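Local coordinates for dephospho-CoA kinase (PDB 2IF2), which probably catalyses the ATP-dependent phosphorylation of the 3'-hydroxyl of dephospho-coenzyme A, the last step of coenzyme A biosynthesis, at residues I4-N9 / L107-A112; Y124-V129 / Y167-I172. One frame throughout, in Å; residues are numbered along the deposited sequence.

Interaction 1 of 2, residues I4-N9 / L107-A112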
# COMPACT_ATOMS: atom_id res chain seq x y z
N ILE A 4 -3.73 -11.73 -4.82
CA ILE A 4 -4.82 -10.77 -4.73
C ILE A 4 -4.29 -9.41 -4.28
O ILE A 4 -3.32 -9.32 -3.52
CB ILE A 4 -5.90 -11.26 -3.74
CG1 ILE A 4 -6.25 -12.72 -4.06
CG2 ILE A 4 -7.13 -10.38 -3.84
CD1 ILE A 4 -6.74 -12.96 -5.47
N GLY A 5 -4.93 -8.36 -4.77
CA GLY A 5 -4.51 -7.02 -4.41
C GLY A 5 -5.58 -6.29 -3.65
O GLY A 5 -6.75 -6.31 -4.02
N LEU A 6 -5.18 -5.65 -2.57
CA LEU A 6 -6.13 -4.92 -1.75
C LEU A 6 -5.73 -3.46 -1.79
O LEU A 6 -4.64 -3.11 -1.34
CB LEU A 6 -6.08 -5.44 -0.33
CG LEU A 6 -7.31 -5.25 0.53
CD1 LEU A 6 -6.97 -5.77 1.92
CD2 LEU A 6 -7.73 -3.79 0.59
N THR A 7 -6.59 -2.61 -2.32
CA THR A 7 -6.26 -1.19 -2.39
C THR A 7 -7.35 -0.28 -1.82
O THR A 7 -8.34 -0.74 -1.25
CB THR A 7 -5.98 -0.77 -3.84
OG1 THR A 7 -5.37 0.53 -3.84
CG2 THR A 7 -7.28 -0.71 -4.63
N GLY A 8 -7.14 1.02 -2.00
CA GLY A 8 -8.08 2.01 -1.51
C GLY A 8 -7.35 3.32 -1.26
O GLY A 8 -6.24 3.52 -1.75
N ASN A 9 -7.99 4.22 -0.52
CA ASN A 9 -7.37 5.49 -0.20
C ASN A 9 -7.02 5.59 1.28
O ASN A 9 -7.51 4.82 2.11
CB ASN A 9 -8.28 6.65 -0.61
CG ASN A 9 -8.16 7.00 -2.08
OD1 ASN A 9 -8.84 7.90 -2.57
ND2 ASN A 9 -7.28 6.30 -2.78
N LEU A 107 -4.44 -17.84 0.63
CA LEU A 107 -4.97 -16.61 0.08
C LEU A 107 -3.98 -15.48 0.36
O LEU A 107 -3.93 -14.94 1.46
CB LEU A 107 -6.34 -16.32 0.71
CG LEU A 107 -7.36 -15.53 -0.10
CD1 LEU A 107 -7.23 -14.07 0.22
CD2 LEU A 107 -7.19 -15.79 -1.59
N PHE A 108 -3.18 -15.16 -0.65
CA PHE A 108 -2.18 -14.12 -0.54
C PHE A 108 -2.68 -12.78 -1.09
O PHE A 108 -2.95 -12.64 -2.28
CB PHE A 108 -0.91 -14.55 -1.28
CG PHE A 108 0.17 -13.52 -1.29
CD1 PHE A 108 0.27 -12.60 -2.32
CD2 PHE A 108 1.07 -13.43 -0.24
CE1 PHE A 108 1.24 -11.61 -2.30
CE2 PHE A 108 2.05 -12.44 -0.21
CZ PHE A 108 2.13 -11.53 -1.24
N ILE A 109 -2.81 -11.80 -0.20
CA ILE A 109 -3.27 -10.47 -0.57
C ILE A 109 -2.14 -9.47 -0.34
O ILE A 109 -1.28 -9.68 0.52
CB ILE A 109 -4.49 -10.04 0.26
CG1 ILE A 109 -5.64 -11.03 0.05
CG2 ILE A 109 -4.91 -8.62 -0.13
CD1 ILE A 109 -6.88 -10.76 0.90
N LEU A 110 -2.15 -8.39 -1.11
CA LEU A 110 -1.13 -7.35 -0.99
C LEU A 110 -1.79 -5.97 -1.00
O LEU A 110 -2.41 -5.58 -1.98
CB LEU A 110 -0.13 -7.48 -2.14
CG LEU A 110 0.99 -6.44 -2.22
CD1 LEU A 110 2.30 -7.10 -2.56
CD2 LEU A 110 0.63 -5.39 -3.25
N GLU A 111 -1.66 -5.24 0.11
CA GLU A 111 -2.25 -3.91 0.19
C GLU A 111 -1.19 -2.83 0.07
O GLU A 111 -0.24 -2.80 0.85
CB GLU A 111 -3.00 -3.74 1.50
CG GLU A 111 -2.12 -3.92 2.70
CD GLU A 111 -2.66 -3.22 3.93
OE1 GLU A 111 -2.17 -3.53 5.04
OE2 GLU A 111 -3.56 -2.35 3.78
N ALA A 112 -1.37 -1.94 -0.91
CA ALA A 112 -0.44 -0.85 -1.16
C ALA A 112 -1.18 0.46 -1.38
O ALA A 112 -0.57 1.53 -1.38
CB ALA A 112 0.40 -1.17 -2.39
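Strand 3-8, which leads into the probable phosphate-binding loop, pairs with strand 108-111 in the middle of the parallel sheet. Three backbone bonds join them in parallel register. I4 N gives its hydrogen to F108 O at 2.8 Å, nearly along the carbonyl axis, while I4 O accepts from L110 N through a more bent bond of 132°. L6 N then reaches L110 O at 2.8 Å, an almost straight N-H approach that nonetheless comes from above the carbonyl plane. I4 and I109 pair on one face, where I4 CB meets I109 CG1 at 3.8 Å. With CG2 anti to its backbone N, I109 sets this methyl against L6 CB (3.4 Å), the two side chains crossing obliquely. I4 CG1 also meets L107 CD2, at 4.1 Å. Helix 14-23 covers this same face, V17 lying on L6 and F21 on I109. The E111 side chain, extended beyond CG, touches K14, a predicted ATP-binding lysine; its OE1 lies close to OD2 of D30, a like charge that might favour protonation, an effect the nearby K14 would probably offset. Strand 3-8, a glycine-rich loop beginning about G8 and helix 14-23 are consistent with the Walker A P-loop of this NTPase family.

Interaction 2 of 2, residues Y124-V129 / Y167-I172; sequences YDKLIV and YADYVI
Strand 126-130 and the short, weakly bonded strand about 170-171 run parallel, V129 pairing with V171 at a CA-CA distance of 5.0 Å. The best backbone bond runs from V129 N to Y170 O, 2.9 Å long and nearly along the carbonyl axis; the return bond from I172 N to V129 O is weak. Before the strand proper, the D169 side chain stands in for a backbone acceptor. A chi1 of 39° tucks the carboxylate between the backbone N and carbonyl carbon, which brings OD1 to L127 N at 3.1 Å in a straight bond, met from above the carboxylate plane. An alanine here would remove the OD1 acceptor of L127 N and would probably loosen the start of the pairing, where the D169 N to L127 O bond is already weak. The A168 methyl points at the neighbouring strand, 3.6 Å from L127 CG and 3.4 Å from V129 CG1; on the face of V129 and V171, V129 CG1 meets V171 CG2 at 3.5 Å. On the face of I128 and Y170, I128 CG2 meets Y170 CB, and I172 CD1 comes up to the same methyl. Helix 178-190 packs on Y170 and I172, covering the last strand of the five-stranded parallel sheet, order 2-3-1-4-5, of a P-loop NTPase fold.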
# COMPACT_ATOMS: atom_id res chain seq x y z
N TYR A 124 -1.66 -8.61 -10.54
CA TYR A 124 -2.44 -9.50 -9.67
C TYR A 124 -3.79 -9.87 -10.28
O TYR A 124 -4.49 -9.03 -10.85
CB TYR A 124 -2.67 -8.83 -8.31
CG TYR A 124 -1.39 -8.42 -7.60
CD1 TYR A 124 -0.44 -9.38 -7.23
CD2 TYR A 124 -1.11 -7.08 -7.33
CE1 TYR A 124 0.75 -9.02 -6.62
CE2 TYR A 124 0.08 -6.71 -6.71
CZ TYR A 124 1.00 -7.68 -6.36
OH TYR A 124 2.19 -7.34 -5.78
N ASP A 125 -4.16 -11.14 -10.13
CA ASP A 125 -5.42 -11.68 -10.64
C ASP A 125 -6.58 -10.70 -10.48
O ASP A 125 -6.94 -9.97 -11.41
CB ASP A 125 -5.75 -12.99 -9.93
CG ASP A 125 -4.71 -14.06 -10.19
OD1 ASP A 125 -4.60 -14.49 -11.35
OD2 ASP A 125 -3.99 -14.45 -9.24
N LYS A 126 -7.15 -10.69 -9.28
CA LYS A 126 -8.26 -9.81 -8.99
C LYS A 126 -7.83 -8.65 -8.09
O LYS A 126 -6.78 -8.71 -7.44
CB LYS A 126 -9.36 -10.63 -8.31
CG LYS A 126 -9.87 -11.77 -9.16
CD LYS A 126 -10.77 -11.25 -10.27
CE LYS A 126 -11.58 -12.37 -10.88
NZ LYS A 126 -12.60 -11.86 -11.83
N LEU A 127 -8.64 -7.59 -8.08
CA LEU A 127 -8.37 -6.40 -7.26
C LEU A 127 -9.53 -6.11 -6.33
O LEU A 127 -10.70 -6.27 -6.68
CB LEU A 127 -8.10 -5.18 -8.15
CG LEU A 127 -7.86 -3.83 -7.48
CD1 LEU A 127 -6.60 -3.84 -6.63
CD2 LEU A 127 -7.75 -2.77 -8.55
N ILE A 128 -9.19 -5.67 -5.13
CA ILE A 128 -10.19 -5.36 -4.13
C ILE A 128 -9.98 -3.93 -3.69
O ILE A 128 -8.87 -3.54 -3.36
CB ILE A 128 -10.03 -6.27 -2.91
CG1 ILE A 128 -9.97 -7.72 -3.39
CG2 ILE A 128 -11.18 -6.05 -1.94
CD1 ILE A 128 -9.83 -8.74 -2.28
N VAL A 129 -11.05 -3.16 -3.70
CA VAL A 129 -10.97 -1.77 -3.31
C VAL A 129 -12.00 -1.45 -2.23
O VAL A 129 -13.14 -1.93 -2.29
CB VAL A 129 -11.18 -0.85 -4.52
CG1 VAL A 129 -12.51 -1.18 -5.18
CG2 VAL A 129 -11.14 0.61 -4.08
N TYR A 167 -12.37 0.09 -10.68
CA TYR A 167 -11.15 -0.62 -11.08
C TYR A 167 -11.05 -2.02 -10.52
O TYR A 167 -10.26 -2.84 -11.00
CB TYR A 167 -9.91 0.17 -10.66
CG TYR A 167 -9.33 1.05 -11.74
CD1 TYR A 167 -9.81 2.34 -11.97
CD2 TYR A 167 -8.28 0.58 -12.54
CE1 TYR A 167 -9.25 3.14 -12.98
CE2 TYR A 167 -7.73 1.37 -13.54
CZ TYR A 167 -8.21 2.64 -13.75
OH TYR A 167 -7.64 3.40 -14.75
N ALA A 168 -11.84 -2.31 -9.50
CA ALA A 168 -11.80 -3.62 -8.88
C ALA A 168 -13.08 -4.41 -9.06
O ALA A 168 -14.15 -3.84 -9.25
CB ALA A 168 -11.49 -3.48 -7.40
N ASP A 169 -12.94 -5.73 -8.98
CA ASP A 169 -14.07 -6.63 -9.11
C ASP A 169 -14.71 -6.90 -7.75
O ASP A 169 -15.63 -7.70 -7.63
CB ASP A 169 -13.63 -7.95 -9.78
CG ASP A 169 -12.25 -8.42 -9.33
OD1 ASP A 169 -11.23 -7.83 -9.73
OD2 ASP A 169 -12.20 -9.41 -8.57
N TYR A 170 -14.21 -6.22 -6.72
CA TYR A 170 -14.76 -6.36 -5.38
C TYR A 170 -14.65 -5.04 -4.63
O TYR A 170 -13.57 -4.46 -4.51
CB TYR A 170 -14.02 -7.44 -4.61
CG TYR A 170 -14.17 -8.82 -5.19
CD1 TYR A 170 -13.05 -9.55 -5.57
CD2 TYR A 170 -15.42 -9.42 -5.32
CE1 TYR A 170 -13.16 -10.84 -6.05
CE2 TYR A 170 -15.54 -10.71 -5.81
CZ TYR A 170 -14.40 -11.42 -6.17
OH TYR A 170 -14.47 -12.70 -6.64
N VAL A 171 -15.77 -4.57 -4.11
CA VAL A 171 -15.77 -3.31 -3.38
C VAL A 171 -16.44 -3.44 -2.02
O VAL A 171 -17.67 -3.47 -1.93
CB VAL A 171 -16.47 -2.21 -4.17
CG1 VAL A 171 -16.34 -0.88 -3.43
CG2 VAL A 171 -15.88 -2.12 -5.57
N ILE A 172 -15.64 -3.51 -0.97
CA ILE A 172 -16.19 -3.63 0.37
C ILE A 172 -16.39 -2.27 1.01
O ILE A 172 -15.57 -1.83 1.82
CB ILE A 172 -15.30 -4.51 1.29
CG1 ILE A 172 -13.83 -4.16 1.11
CG2 ILE A 172 -15.51 -5.97 0.98
CD1 ILE A 172 -12.92 -5.16 1.76

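In the fold
Both contacts are parallel strand pairings in one five-stranded sheet, and they show how the same backbone scheme changes from centre to margin. Interaction 1 is wholly buried and joins two inner strands; interaction 2, only partly buried, attaches the outermost strand 170-171. They are stitched together where strand 3-8 adjoins strand 126-130: T7 N lies 2.7 Å from I128 O and G5 O 2.8 Å from I128 N, both probable hydrogen bonds. In the centre, main-chain bonds and aliphatic packing suffice between the segments, whereas at the edge one good backbone bond and two weak ones are supplemented by an aspartate carboxylate. Both lie near the predicted ATP site, interaction 1 through E111 and interaction 2 through V129, which touches the probable P-loop.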